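Local coordinates for fibronectin-binding protein BBK32 (Borrelia burgdorferi, PDB 6N1L) that inhibits the classical complement pathway through a helical domain that probably acts by binding C1r, in a protein also named for binding fibronectin, at residues R100-I105 / D138-V143; N19-I24 / E142-I147; N32-F37 / E124-I129. All blocks are in the same frame, centred on the assembly; numbering follows the deposited sequence.

Contact 1 of 3, residues R100-I105 / D138-V143; sequences RKLENI and DSLKEV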
ATOM      1  N   ARG A 100     -18.224  -3.103  -4.956  1.00 30.54           N
ATOM      2  CA  ARG A 100     -17.784  -2.634  -6.262  1.00 30.78           C
ATOM      3  C   ARG A 100     -16.508  -1.802  -6.156  1.00 35.81           C
ATOM      4  O   ARG A 100     -15.613  -1.918  -7.001  1.00 32.89           O
ATOM      5  CB  ARG A 100     -18.909  -1.843  -6.931  1.00 36.96           C
ATOM      6  CG  ARG A 100     -20.076  -2.737  -7.333  1.00 37.63           C
ATOM      7  CD  ARG A 100     -21.105  -1.970  -8.180  1.00 40.61           C
ATOM      8  NE  ARG A 100     -21.848  -1.001  -7.375  1.00 44.68           N
ATOM      9  CZ  ARG A 100     -22.968  -1.278  -6.716  1.00 45.51           C
ATOM     10  NH1 ARG A 100     -23.487  -2.500  -6.759  1.00 46.06           N
ATOM     11  NH2 ARG A 100     -23.573  -0.331  -6.010  1.00 49.82           N
ATOM     12  N   LYS A 101     -16.402  -0.965  -5.125  1.00 34.95           N
ATOM     13  CA  LYS A 101     -15.183  -0.176  -4.961  1.00 34.99           C
ATOM     14  C   LYS A 101     -13.983  -1.075  -4.682  1.00 31.66           C
ATOM     15  O   LYS A 101     -12.893  -0.845  -5.206  1.00 31.80           O
ATOM     16  CB  LYS A 101     -15.359   0.836  -3.832  1.00 37.79           C
ATOM     17  CG  LYS A 101     -16.393   1.922  -4.119  1.00 44.39           C
ATOM     18  CD  LYS A 101     -16.564   2.857  -2.922  1.00 50.17           C
ATOM     19  CE  LYS A 101     -15.289   3.641  -2.624  1.00 52.22           C
ATOM     20  NZ  LYS A 101     -14.770   4.368  -3.826  1.00 59.02           N
ATOM     21  N   LEU A 102     -14.178  -2.107  -3.861  1.00 30.81           N
ATOM     22  CA  LEU A 102     -13.087  -3.014  -3.529  1.00 30.03           C
ATOM     23  C   LEU A 102     -12.593  -3.774  -4.756  1.00 31.15           C
ATOM     24  O   LEU A 102     -11.389  -3.988  -4.915  1.00 29.81           O
ATOM     25  CB  LEU A 102     -13.548  -3.981  -2.431  1.00 28.00           C
ATOM     26  CG  LEU A 102     -13.780  -3.380  -1.048  1.00 31.03           C
ATOM     27  CD1 LEU A 102     -14.476  -4.373  -0.157  1.00 33.03           C
ATOM     28  CD2 LEU A 102     -12.454  -2.983  -0.399  1.00 34.32           C
ATOM     29  N   GLU A 103     -13.500  -4.200  -5.635  1.00 30.51           N
ATOM     30  CA  GLU A 103     -13.055  -4.860  -6.858  1.00 34.32           C
ATOM     31  C   GLU A 103     -12.253  -3.911  -7.740  1.00 35.11           C
ATOM     32  O   GLU A 103     -11.260  -4.316  -8.357  1.00 34.49           O
ATOM     33  CB  GLU A 103     -14.252  -5.425  -7.617  1.00 37.89           C
ATOM     34  CG  GLU A 103     -14.858  -6.605  -6.911  1.00 41.67           C
ATOM     35  CD  GLU A 103     -15.706  -7.477  -7.822  1.00 51.54           C
ATOM     36  OE1 GLU A 103     -16.662  -6.932  -8.416  1.00 44.23           O
ATOM     37  OE2 GLU A 103     -15.410  -8.698  -7.931  1.00 48.97           O
ATOM     38  N   ASN A 104     -12.662  -2.643  -7.806  1.00 33.43           N
ATOM     39  CA  ASN A 104     -11.886  -1.664  -8.559  1.00 32.05           C
ATOM     40  C   ASN A 104     -10.495  -1.517  -7.965  1.00 32.70           C
ATOM     41  O   ASN A 104      -9.499  -1.429  -8.696  1.00 34.91           O
ATOM     42  CB  ASN A 104     -12.590  -0.312  -8.557  1.00 37.19           C
ATOM     43  CG  ASN A 104     -13.827  -0.294  -9.433  1.00 41.35           C
ATOM     44  OD1 ASN A 104     -13.906  -1.014 -10.424  1.00 43.03           O
ATOM     45  ND2 ASN A 104     -14.796   0.536  -9.068  1.00 45.43           N
ATOM     46  N   ILE A 105     -10.409  -1.516  -6.636  1.00 31.74           N
ATOM     47  CA  ILE A 105      -9.121  -1.354  -5.967  1.00 30.61           C
ATOM     48  C   ILE A 105      -8.243  -2.581  -6.175  1.00 31.92           C
ATOM     49  O   ILE A 105      -7.030  -2.462  -6.387  1.00 29.70           O
ATOM     50  CB  ILE A 105      -9.357  -1.060  -4.480  1.00 30.69           C
ATOM     51  CG1 ILE A 105      -9.839   0.384  -4.312  1.00 33.65           C
ATOM     52  CG2 ILE A 105      -8.117  -1.389  -3.624  1.00 31.16           C
ATOM     53  CD1 ILE A 105     -10.523   0.638  -3.006  1.00 35.13           C
ATOM     54  N   ASP A 138      -7.320   6.508   0.760  1.00 32.67           N
ATOM     55  CA  ASP A 138      -8.500   7.351   0.939  1.00 36.79           C
ATOM     56  C   ASP A 138      -9.762   6.627   0.486  1.00 37.78           C
ATOM     57  O   ASP A 138     -10.787   6.656   1.180  1.00 37.11           O
ATOM     58  CB  ASP A 138      -8.330   8.661   0.170  1.00 32.45           C
ATOM     59  CG  ASP A 138      -7.344   9.615   0.844  1.00 39.87           C
ATOM     60  OD1 ASP A 138      -6.957   9.361   2.006  1.00 41.27           O
ATOM     61  OD2 ASP A 138      -6.966  10.615   0.200  1.00 44.75           O
ATOM     62  N   SER A 139      -9.699   5.944  -0.660  1.00 36.79           N
ATOM     63  CA  SER A 139     -10.861   5.190  -1.134  1.00 39.50           C
ATOM     64  C   SER A 139     -11.231   4.075  -0.165  1.00 40.83           C
ATOM     65  O   SER A 139     -12.417   3.821   0.080  1.00 35.83           O
ATOM     66  CB  SER A 139     -10.603   4.610  -2.529  1.00 37.30           C
ATOM     67  OG  SER A 139     -10.311   5.613  -3.484  1.00 45.11           O
ATOM     68  N   LEU A 140     -10.231   3.386   0.393  1.00 32.71           N
ATOM     69  CA  LEU A 140     -10.515   2.364   1.393  1.00 33.26           C
ATOM     70  C   LEU A 140     -11.160   2.959   2.640  1.00 39.58           C
ATOM     71  O   LEU A 140     -11.992   2.303   3.277  1.00 41.00           O
ATOM     72  CB  LEU A 140      -9.231   1.618   1.771  1.00 30.68           C
ATOM     73  CG  LEU A 140      -8.632   0.756   0.653  1.00 31.82           C
ATOM     74  CD1 LEU A 140      -7.255   0.237   1.070  1.00 29.83           C
ATOM     75  CD2 LEU A 140      -9.558  -0.413   0.297  1.00 33.00           C
ATOM     76  N   LYS A 141     -10.786   4.187   3.003  1.00 38.36           N
ATOM     77  CA  LYS A 141     -11.433   4.855   4.128  1.00 41.35           C
ATOM     78  C   LYS A 141     -12.903   5.132   3.826  1.00 43.97           C
ATOM     79  O   LYS A 141     -13.757   5.020   4.714  1.00 46.10           O
ATOM     80  CB  LYS A 141     -10.691   6.150   4.464  1.00 43.94           C
ATOM     81  CG  LYS A 141      -9.391   5.928   5.232  1.00 47.33           C
ATOM     82  CD  LYS A 141      -8.517   7.182   5.226  1.00 49.31           C
ATOM     83  CE  LYS A 141      -7.146   6.911   5.815  1.00 51.31           C
ATOM     84  NZ  LYS A 141      -7.194   6.699   7.290  1.00 55.83           N
ATOM     85  N   GLU A 142     -13.210   5.501   2.580  1.00 42.54           N
ATOM     86  CA  GLU A 142     -14.605   5.636   2.161  1.00 46.92           C
ATOM     87  C   GLU A 142     -15.356   4.319   2.305  1.00 48.81           C
ATOM     88  O   GLU A 142     -16.500   4.294   2.779  1.00 50.12           O
ATOM     89  CB  GLU A 142     -14.670   6.124   0.720  1.00 44.59           C
ATOM     90  CG  GLU A 142     -14.624   7.630   0.593  1.00 51.60           C
ATOM     91  CD  GLU A 142     -13.864   8.105  -0.630  1.00 57.99           C
ATOM     92  OE1 GLU A 142     -14.057   7.533  -1.729  1.00 58.88           O
ATOM     93  OE2 GLU A 142     -13.068   9.062  -0.488  1.00 62.13           O
ATOM     94  N   VAL A 143     -14.732   3.213   1.885  1.00 44.18           N
ATOM     95  CA  VAL A 143     -15.358   1.898   2.004  1.00 45.12           C
ATOM     96  C   VAL A 143     -15.753   1.630   3.446  1.00 52.01           C
ATOM     97  O   VAL A 143     -16.866   1.164   3.729  1.00 50.85           O
ATOM     98  CB  VAL A 143     -14.412   0.805   1.468  1.00 37.47           C
ATOM     99  CG1 VAL A 143     -14.801  -0.561   2.021  1.00 38.96           C
ATOM    100  CG2 VAL A 143     -14.397   0.807  -0.054  1.00 38.22           C
TER
HETATM  101  O   HOH W   1     -12.964   6.902  -4.249  1.00 51.89           O
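Neighbouring antiparallel helices of a helical bundle meet where Lys101, Leu102 and Ile105 of helix 93-117 pack on Ser139, Leu140, Glu142 and Val143 of helix 122-147. The axes of the two segments come within 10.2 Å at 158°, close enough for the side chains to touch. On the inner side Ile105 CD1 touches Leu140 CD2 at 3.6 Å and also lies 4.0 Å from Ser139 CB. The same Leu140 CD2 meets Leu102 CD2 at 3.9 Å, the two leucine side chains crossing at about a right angle. Val143 spreads its methyls over two partners: CG1 faces Leu102 CD2, while CG2 lies 3.9 Å from Lys101 CB.

Lysine suits the border of this interface because its aliphatic part can run over the valine while its amine remains with polar groups. Its chain bends at chi3 (64°), the turn that sets CE beside Val143 CG2. Lys101 NZ is 3.9 Å from Glu142 OE1, a long salt bridge, and a water makes the tighter link: it accepts from Lys101 NZ, donates to Glu142 OE1 at 2.8 Å and also bonds Ser139 OG, which has a second partner in Leu135 O. Behind the aliphatic layer, Leu102 reaches Ser83 and Val84 of helix 66-87, and both leucines touch Val20 of helix 9-44, so the seam opens inward onto the two other long helices.

Contact 2 of 3, residues N19-I24 / E142-I147; sequences NVDSAI and EVQGII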
ATOM      1  N   ASN A  19     -10.221  -6.678   7.128  1.00 41.56           N
ATOM      2  CA  ASN A  19      -9.248  -6.772   6.046  1.00 39.39           C
ATOM      3  C   ASN A  19      -9.010  -5.421   5.384  1.00 39.81           C
ATOM      4  O   ASN A  19      -7.883  -5.139   4.954  1.00 33.51           O
ATOM      5  CB  ASN A  19      -9.694  -7.823   5.032  1.00 39.59           C
ATOM      6  CG  ASN A  19      -9.445  -9.239   5.523  1.00 42.80           C
ATOM      7  OD1 ASN A  19      -8.365  -9.797   5.321  1.00 41.55           O
ATOM      8  ND2 ASN A  19     -10.442  -9.825   6.186  1.00 39.83           N
ATOM      9  N   VAL A  20     -10.038  -4.569   5.308  1.00 37.02           N
ATOM     10  CA  VAL A  20      -9.836  -3.224   4.778  1.00 35.93           C
ATOM     11  C   VAL A  20      -8.941  -2.415   5.715  1.00 40.22           C
ATOM     12  O   VAL A  20      -8.019  -1.710   5.272  1.00 34.87           O
ATOM     13  CB  VAL A  20     -11.192  -2.538   4.539  1.00 36.90           C
ATOM     14  CG1 VAL A  20     -10.994  -1.075   4.185  1.00 36.97           C
ATOM     15  CG2 VAL A  20     -11.942  -3.256   3.419  1.00 34.80           C
ATOM     16  N   ASP A  21      -9.177  -2.524   7.025  1.00 37.47           N
ATOM     17  CA  ASP A  21      -8.316  -1.837   7.988  1.00 39.87           C
ATOM     18  C   ASP A  21      -6.874  -2.294   7.858  1.00 36.65           C
ATOM     19  O   ASP A  21      -5.946  -1.476   7.900  1.00 36.50           O
ATOM     20  CB  ASP A  21      -8.808  -2.084   9.415  1.00 44.69           C
ATOM     21  CG  ASP A  21      -9.809  -1.042   9.888  1.00 54.81           C
ATOM     22  OD1 ASP A  21     -10.091  -0.079   9.135  1.00 54.41           O
ATOM     23  OD2 ASP A  21     -10.323  -1.196  11.022  1.00 60.71           O
ATOM     24  N   SER A  22      -6.661  -3.605   7.709  1.00 36.68           N
ATOM     25  CA  SER A  22      -5.310  -4.120   7.525  1.00 37.94           C
ATOM     26  C   SER A  22      -4.701  -3.620   6.225  1.00 34.25           C
ATOM     27  O   SER A  22      -3.493  -3.379   6.155  1.00 33.02           O
ATOM     28  CB  SER A  22      -5.316  -5.643   7.549  1.00 39.55           C
ATOM     29  OG  SER A  22      -5.877  -6.130   8.758  1.00 41.59           O
ATOM     30  N   ALA A  23      -5.508  -3.483   5.174  1.00 32.81           N
ATOM     31  CA  ALA A  23      -4.974  -2.966   3.916  1.00 31.26           C
ATOM     32  C   ALA A  23      -4.559  -1.512   4.068  1.00 32.54           C
ATOM     33  O   ALA A  23      -3.518  -1.095   3.530  1.00 30.63           O
ATOM     34  CB  ALA A  23      -6.013  -3.117   2.799  1.00 29.46           C
ATOM     35  N   ILE A  24      -5.345  -0.736   4.816  1.00 31.00           N
ATOM     36  CA  ILE A  24      -5.024   0.664   5.062  1.00 33.74           C
ATOM     37  C   ILE A  24      -3.696   0.763   5.798  1.00 32.30           C
ATOM     38  O   ILE A  24      -2.814   1.551   5.429  1.00 29.56           O
ATOM     39  CB  ILE A  24      -6.156   1.347   5.848  1.00 35.40           C
ATOM     40  CG1 ILE A  24      -7.403   1.493   4.972  1.00 34.91           C
ATOM     41  CG2 ILE A  24      -5.715   2.723   6.360  1.00 35.83           C
ATOM     42  CD1 ILE A  24      -8.602   2.084   5.715  1.00 36.46           C
ATOM     43  N   GLU A 142     -13.210   5.501   2.580  1.00 42.54           N
ATOM     44  CA  GLU A 142     -14.605   5.636   2.161  1.00 46.92           C
ATOM     45  C   GLU A 142     -15.356   4.319   2.305  1.00 48.81           C
ATOM     46  O   GLU A 142     -16.500   4.294   2.779  1.00 50.12           O
ATOM     47  CB  GLU A 142     -14.670   6.124   0.720  1.00 44.59           C
ATOM     48  CG  GLU A 142     -14.624   7.630   0.593  1.00 51.60           C
ATOM     49  CD  GLU A 142     -13.864   8.105  -0.630  1.00 57.99           C
ATOM     50  OE1 GLU A 142     -14.057   7.533  -1.729  1.00 58.88           O
ATOM     51  OE2 GLU A 142     -13.068   9.062  -0.488  1.00 62.13           O
ATOM     52  N   VAL A 143     -14.732   3.213   1.885  1.00 44.18           N
ATOM     53  CA  VAL A 143     -15.358   1.898   2.004  1.00 45.12           C
ATOM     54  C   VAL A 143     -15.753   1.630   3.446  1.00 52.01           C
ATOM     55  O   VAL A 143     -16.866   1.164   3.729  1.00 50.85           O
ATOM     56  CB  VAL A 143     -14.412   0.805   1.468  1.00 37.47           C
ATOM     57  CG1 VAL A 143     -14.801  -0.561   2.021  1.00 38.96           C
ATOM     58  CG2 VAL A 143     -14.397   0.807  -0.054  1.00 38.22           C
ATOM     59  N   GLN A 144     -14.851   1.933   4.383  1.00 47.02           N
ATOM     60  CA  GLN A 144     -15.143   1.712   5.792  1.00 52.41           C
ATOM     61  C   GLN A 144     -16.366   2.495   6.242  1.00 57.26           C
ATOM     62  O   GLN A 144     -17.158   1.994   7.047  1.00 62.35           O
ATOM     63  CB  GLN A 144     -13.927   2.079   6.641  1.00 49.97           C
ATOM     64  CG  GLN A 144     -12.751   1.124   6.486  1.00 50.51           C
ATOM     65  CD  GLN A 144     -13.003  -0.246   7.112  1.00 51.22           C
ATOM     66  OE1 GLN A 144     -14.035  -0.884   6.870  1.00 57.83           O
ATOM     67  NE2 GLN A 144     -12.059  -0.705   7.919  1.00 52.90           N
ATOM     68  N   GLY A 145     -16.550   3.708   5.726  1.00 54.46           N
ATOM     69  CA  GLY A 145     -17.725   4.480   6.099  1.00 59.85           C
ATOM     70  C   GLY A 145     -18.999   3.946   5.487  1.00 59.49           C
ATOM     71  O   GLY A 145     -20.069   3.994   6.107  1.00 61.61           O
ATOM     72  N   ILE A 146     -18.914   3.431   4.255  1.00 56.47           N
ATOM     73  CA  ILE A 146     -20.085   2.958   3.526  1.00 56.63           C
ATOM     74  C   ILE A 146     -20.741   1.773   4.224  1.00 58.95           C
ATOM     75  O   ILE A 146     -21.959   1.578   4.117  1.00 65.10           O
ATOM     76  CB  ILE A 146     -19.679   2.628   2.073  1.00 52.96           C
ATOM     77  CG1 ILE A 146     -19.447   3.922   1.292  1.00 54.86           C
ATOM     78  CG2 ILE A 146     -20.724   1.765   1.379  1.00 57.21           C
ATOM     79  CD1 ILE A 146     -19.024   3.713  -0.145  1.00 51.20           C
ATOM     80  N   ILE A 147     -19.970   0.974   4.960  1.00 60.80           N
ATOM     81  CA  ILE A 147     -20.501  -0.224   5.592  1.00 62.62           C
ATOM     82  C   ILE A 147     -20.627  -0.111   7.108  1.00 67.22           C
ATOM     83  O   ILE A 147     -21.400  -0.874   7.703  1.00 70.64           O
ATOM     84  CB  ILE A 147     -19.660  -1.467   5.231  1.00 59.75           C
ATOM     85  CG1 ILE A 147     -18.223  -1.287   5.711  1.00 60.28           C
ATOM     86  CG2 ILE A 147     -19.712  -1.734   3.743  1.00 57.04           C
ATOM     87  CD1 ILE A 147     -17.491  -2.587   5.945  1.00 60.31           C
TER
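Gln144 and Val20 carry most of this contact between antiparallel helices of the bundle, with Asp21 and Val143 adding smaller shares. Helices 9-44 and 122-147 run here at 160°, the axes of the two segments 10.4 Å apart, and Gln144 spans the gap toward Val20, the two side chains meeting tip to tip. Val20 CG1 sits 3.6 Å from Gln144 CG. The bend at chi2 (-71°) places Gln144 CD against the same Val20 CG1, also at 3.6 Å. A glutamine fits such a place because its methylenes can pack on a valine while its NE2 reaches polar groups.

Valine, short and branched, serves two neighbours at once: while CG1 takes the glutamine, CG2 lies 4.2 Å from Val143 CG1. Val20 also touches Ser83 of helix 66-87, which places it in the bundle's interior. Ile24 CD1 borders the glutamine more loosely, 4.3 Å from Gln144 CG. Asp21 lies at the more open border, where a carboxylate can stay near solvent and still face the amide N-H. Gln144 NE2 has a further partner in Lys17 O, one turn before Asp21. The carboxylate and amide planes of Asp21 and Gln144 are tilted 78° apart, and the hydrogen bond from Gln144 NE2 to Asp21 OD1 is modelled at 2.4 Å, a separation too short to be taken literally.

Contact 3 of 3, residues N32-F37 / E124-I129; sequences NTYTLF and EAYKAI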
ATOM      1  N   ASN A  32       5.351   5.018   4.538  1.00 25.80           N
ATOM      2  CA  ASN A  32       6.379   5.363   5.523  1.00 29.51           C
ATOM      3  C   ASN A  32       7.750   4.850   5.100  1.00 29.99           C
ATOM      4  O   ASN A  32       8.767   5.512   5.357  1.00 27.91           O
ATOM      5  CB  ASN A  32       6.006   4.810   6.897  1.00 31.15           C
ATOM      6  CG  ASN A  32       4.823   5.544   7.534  1.00 33.32           C
ATOM      7  OD1 ASN A  32       4.440   6.641   7.118  1.00 36.56           O
ATOM      8  ND2 ASN A  32       4.261   4.939   8.558  1.00 34.89           N
ATOM      9  N   THR A  33       7.800   3.691   4.440  1.00 26.17           N
ATOM     10  CA  THR A  33       9.074   3.194   3.915  1.00 29.65           C
ATOM     11  C   THR A  33       9.624   4.128   2.842  1.00 28.12           C
ATOM     12  O   THR A  33      10.809   4.483   2.847  1.00 27.14           O
ATOM     13  CB  THR A  33       8.911   1.780   3.352  1.00 29.26           C
ATOM     14  OG1 THR A  33       8.356   0.920   4.349  1.00 30.58           O
ATOM     15  CG2 THR A  33      10.289   1.207   2.949  1.00 31.68           C
ATOM     16  N   TYR A  34       8.768   4.538   1.909  1.00 25.09           N
ATOM     17  CA  TYR A  34       9.169   5.516   0.909  1.00 28.91           C
ATOM     18  C   TYR A  34       9.702   6.792   1.557  1.00 27.16           C
ATOM     19  O   TYR A  34      10.743   7.310   1.144  1.00 28.14           O
ATOM     20  CB  TYR A  34       7.979   5.819   0.009  1.00 24.16           C
ATOM     21  CG  TYR A  34       8.160   7.041  -0.846  1.00 28.49           C
ATOM     22  CD1 TYR A  34       9.025   7.032  -1.926  1.00 34.49           C
ATOM     23  CD2 TYR A  34       7.437   8.200  -0.579  1.00 30.91           C
ATOM     24  CE1 TYR A  34       9.187   8.172  -2.724  1.00 39.67           C
ATOM     25  CE2 TYR A  34       7.587   9.331  -1.364  1.00 34.59           C
ATOM     26  CZ  TYR A  34       8.457   9.308  -2.430  1.00 39.05           C
ATOM     27  OH  TYR A  34       8.602  10.439  -3.206  1.00 48.37           O
ATOM     28  N   THR A  35       9.029   7.286   2.598  1.00 25.38           N
ATOM     29  CA  THR A  35       9.476   8.526   3.237  1.00 29.93           C
ATOM     30  C   THR A  35      10.868   8.357   3.835  1.00 30.48           C
ATOM     31  O   THR A  35      11.760   9.199   3.641  1.00 28.45           O
ATOM     32  CB  THR A  35       8.480   8.936   4.316  1.00 28.42           C
ATOM     33  OG1 THR A  35       7.225   9.266   3.689  1.00 34.11           O
ATOM     34  CG2 THR A  35       8.992  10.148   5.088  1.00 32.17           C
ATOM     35  N   LEU A  36      11.076   7.243   4.533  1.00 27.44           N
ATOM     36  CA  LEU A  36      12.368   6.962   5.150  1.00 26.38           C
ATOM     37  C   LEU A  36      13.458   6.792   4.099  1.00 28.92           C
ATOM     38  O   LEU A  36      14.553   7.359   4.232  1.00 28.72           O
ATOM     39  CB  LEU A  36      12.254   5.718   6.037  1.00 26.91           C
ATOM     40  CG  LEU A  36      13.494   5.449   6.907  1.00 28.53           C
ATOM     41  CD1 LEU A  36      13.656   6.578   7.875  1.00 27.73           C
ATOM     42  CD2 LEU A  36      13.320   4.122   7.663  1.00 27.43           C
ATOM     43  N   PHE A  37      13.187   5.998   3.055  1.00 26.87           N
ATOM     44  CA  PHE A  37      14.123   5.822   1.948  1.00 30.47           C
ATOM     45  C   PHE A  37      14.530   7.179   1.380  1.00 32.54           C
ATOM     46  O   PHE A  37      15.722   7.476   1.229  1.00 31.37           O
ATOM     47  CB  PHE A  37      13.452   4.935   0.888  1.00 28.88           C
ATOM     48  CG  PHE A  37      14.338   4.452  -0.227  1.00 33.37           C
ATOM     49  CD1 PHE A  37      15.715   4.484  -0.149  1.00 33.09           C
ATOM     50  CD2 PHE A  37      13.757   3.932  -1.373  1.00 38.67           C
ATOM     51  CE1 PHE A  37      16.487   4.021  -1.195  1.00 33.75           C
ATOM     52  CE2 PHE A  37      14.524   3.469  -2.421  1.00 44.25           C
ATOM     53  CZ  PHE A  37      15.893   3.508  -2.330  1.00 39.65           C
ATOM     54  N   GLU A 124      12.737   4.598  -8.125  1.00 41.58           N
ATOM     55  CA  GLU A 124      11.806   4.849  -9.216  1.00 44.57           C
ATOM     56  C   GLU A 124      10.556   3.989  -9.089  1.00 38.07           C
ATOM     57  O   GLU A 124       9.468   4.425  -9.475  1.00 40.14           O
ATOM     58  CB  GLU A 124      12.486   4.587 -10.559  1.00 49.94           C
ATOM     59  CG  GLU A 124      13.609   5.560 -10.888  1.00 51.01           C
ATOM     60  CD  GLU A 124      13.117   6.988 -10.962  1.00 54.44           C
ATOM     61  OE1 GLU A 124      12.143   7.238 -11.708  1.00 56.08           O
ATOM     62  OE2 GLU A 124      13.700   7.856 -10.274  1.00 57.69           O
ATOM     63  N   ALA A 125      10.701   2.764  -8.582  1.00 38.75           N
ATOM     64  CA  ALA A 125       9.539   1.898  -8.378  1.00 38.42           C
ATOM     65  C   ALA A 125       8.583   2.508  -7.358  1.00 35.28           C
ATOM     66  O   ALA A 125       7.371   2.592  -7.598  1.00 37.53           O
ATOM     67  CB  ALA A 125       9.997   0.505  -7.942  1.00 37.47           C
ATOM     68  N   TYR A 126       9.118   2.967  -6.223  1.00 33.56           N
ATOM     69  CA  TYR A 126       8.306   3.681  -5.240  1.00 35.44           C
ATOM     70  C   TYR A 126       7.646   4.905  -5.864  1.00 37.47           C
ATOM     71  O   TYR A 126       6.436   5.106  -5.726  1.00 35.10           O
ATOM     72  CB  TYR A 126       9.164   4.090  -4.033  1.00 37.05           C
ATOM     73  CG  TYR A 126       9.312   3.033  -2.962  1.00 32.71           C
ATOM     74  CD1 TYR A 126       8.308   2.808  -2.019  1.00 32.55           C
ATOM     75  CD2 TYR A 126      10.465   2.251  -2.889  1.00 34.10           C
ATOM     76  CE1 TYR A 126       8.443   1.851  -1.039  1.00 32.85           C
ATOM     77  CE2 TYR A 126      10.618   1.285  -1.913  1.00 36.69           C
ATOM     78  CZ  TYR A 126       9.606   1.078  -0.986  1.00 31.01           C
ATOM     79  OH  TYR A 126       9.750   0.119  -0.029  1.00 30.96           O
ATOM     80  N   LYS A 127       8.425   5.727  -6.581  1.00 34.95           N
ATOM     81  CA  LYS A 127       7.862   6.921  -7.204  1.00 39.23           C
ATOM     82  C   LYS A 127       6.717   6.586  -8.153  1.00 39.55           C
ATOM     83  O   LYS A 127       5.763   7.362  -8.277  1.00 42.54           O
ATOM     84  CB  LYS A 127       8.955   7.698  -7.948  1.00 41.60           C
ATOM     85  CG  LYS A 127       9.574   8.813  -7.128  1.00 48.94           C
ATOM     86  CD  LYS A 127      10.128   9.904  -8.037  1.00 56.19           C
ATOM     87  CE  LYS A 127      11.359   9.421  -8.799  1.00 57.10           C
ATOM     88  NZ  LYS A 127      11.575  10.181 -10.075  1.00 63.23           N
ATOM     89  N   ALA A 128       6.781   5.435  -8.816  1.00 39.52           N
ATOM     90  CA  ALA A 128       5.704   5.047  -9.712  1.00 40.67           C
ATOM     91  C   ALA A 128       4.382   4.769  -8.993  1.00 40.22           C
ATOM     92  O   ALA A 128       3.331   4.820  -9.641  1.00 37.35           O
ATOM     93  CB  ALA A 128       6.126   3.818 -10.517  1.00 40.25           C
ATOM     94  N   ILE A 129       4.384   4.459  -7.693  1.00 32.71           N
ATOM     95  CA  ILE A 129       3.159   3.992  -7.056  1.00 28.49           C
ATOM     96  C   ILE A 129       2.683   4.853  -5.900  1.00 27.03           C
ATOM     97  O   ILE A 129       1.593   4.615  -5.381  1.00 28.21           O
ATOM     98  CB  ILE A 129       3.267   2.512  -6.612  1.00 30.99           C
ATOM     99  CG1 ILE A 129       4.455   2.258  -5.674  1.00 32.81           C
ATOM    100  CG2 ILE A 129       3.380   1.611  -7.846  1.00 35.22           C
ATOM    101  CD1 ILE A 129       4.180   2.535  -4.217  1.00 31.43           C
TER
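Tyr126 fits against Thr33, Tyr34 and Phe37, and its ring forms the tightly packed part of the contact. Along one side, Tyr126 CD1 lies 3.6 Å from Tyr34 CB, while Tyr126 CB returns the contact to Tyr34 CD1 at the same 3.6 Å; the two tyrosines slide past each other in opposite directions, each ring alongside the other's first carbon. Tyr126 CD2 approaches the edge of the Phe37 ring, near its plane, 4.0 Å from Phe37 CD2. At the far end Tyr126 OH packs 3.2 Å from the Thr33 CG2 methyl, with no hydrogen bond between Tyr126 and segment 32-37. That methyl stands anti to the backbone N of Thr33, and the hydroxyl OG1 is instead bonded to Lys29 O, the common i to i-4 bond of a helical threonine.

Helices 9-44 and 122-147 of the bundle cross here at 133°, with the axes of the two segments 10.7 Å apart, a separation bridged by the Tyr126 ring. Phe37 extends the aromatic cluster by stacking on Phe64 and meeting Tyr123 edge-to-face, and Tyr126 also touches Leu69 of helix 66-87. The solvent side is looser. There the end of Tyr34 passes Lys127, its OH 4.4 Å from Lys127 CG, and the long lysine chain leads away from helix 9-44. Lys127 NZ turns back to Glu124, forming a salt bridge of 3.2 Å to OE2.

All three contacts use helix 122-147, which pairs with helix 93-117 in contact 1 and with helix 9-44 in contacts 2 and 3. Contacts 1 and 2 are continuous: their centres lie 7 Å apart, their ranges overlap at Glu142 and Val143, of which only Val143 touches across both, and Leu140 CB of contact 1 packs on Ile24 CG1 of contact 2 at 3.7 Å. Contact 3 lies on the opposite side of the chain's centre, its own centre about 22 Å from that of contact 1 and 23 Å from that of contact 2. It touches neither, yet it joins the same two helices as contact 2, which are thus held together at two well-separated levels of the bundle.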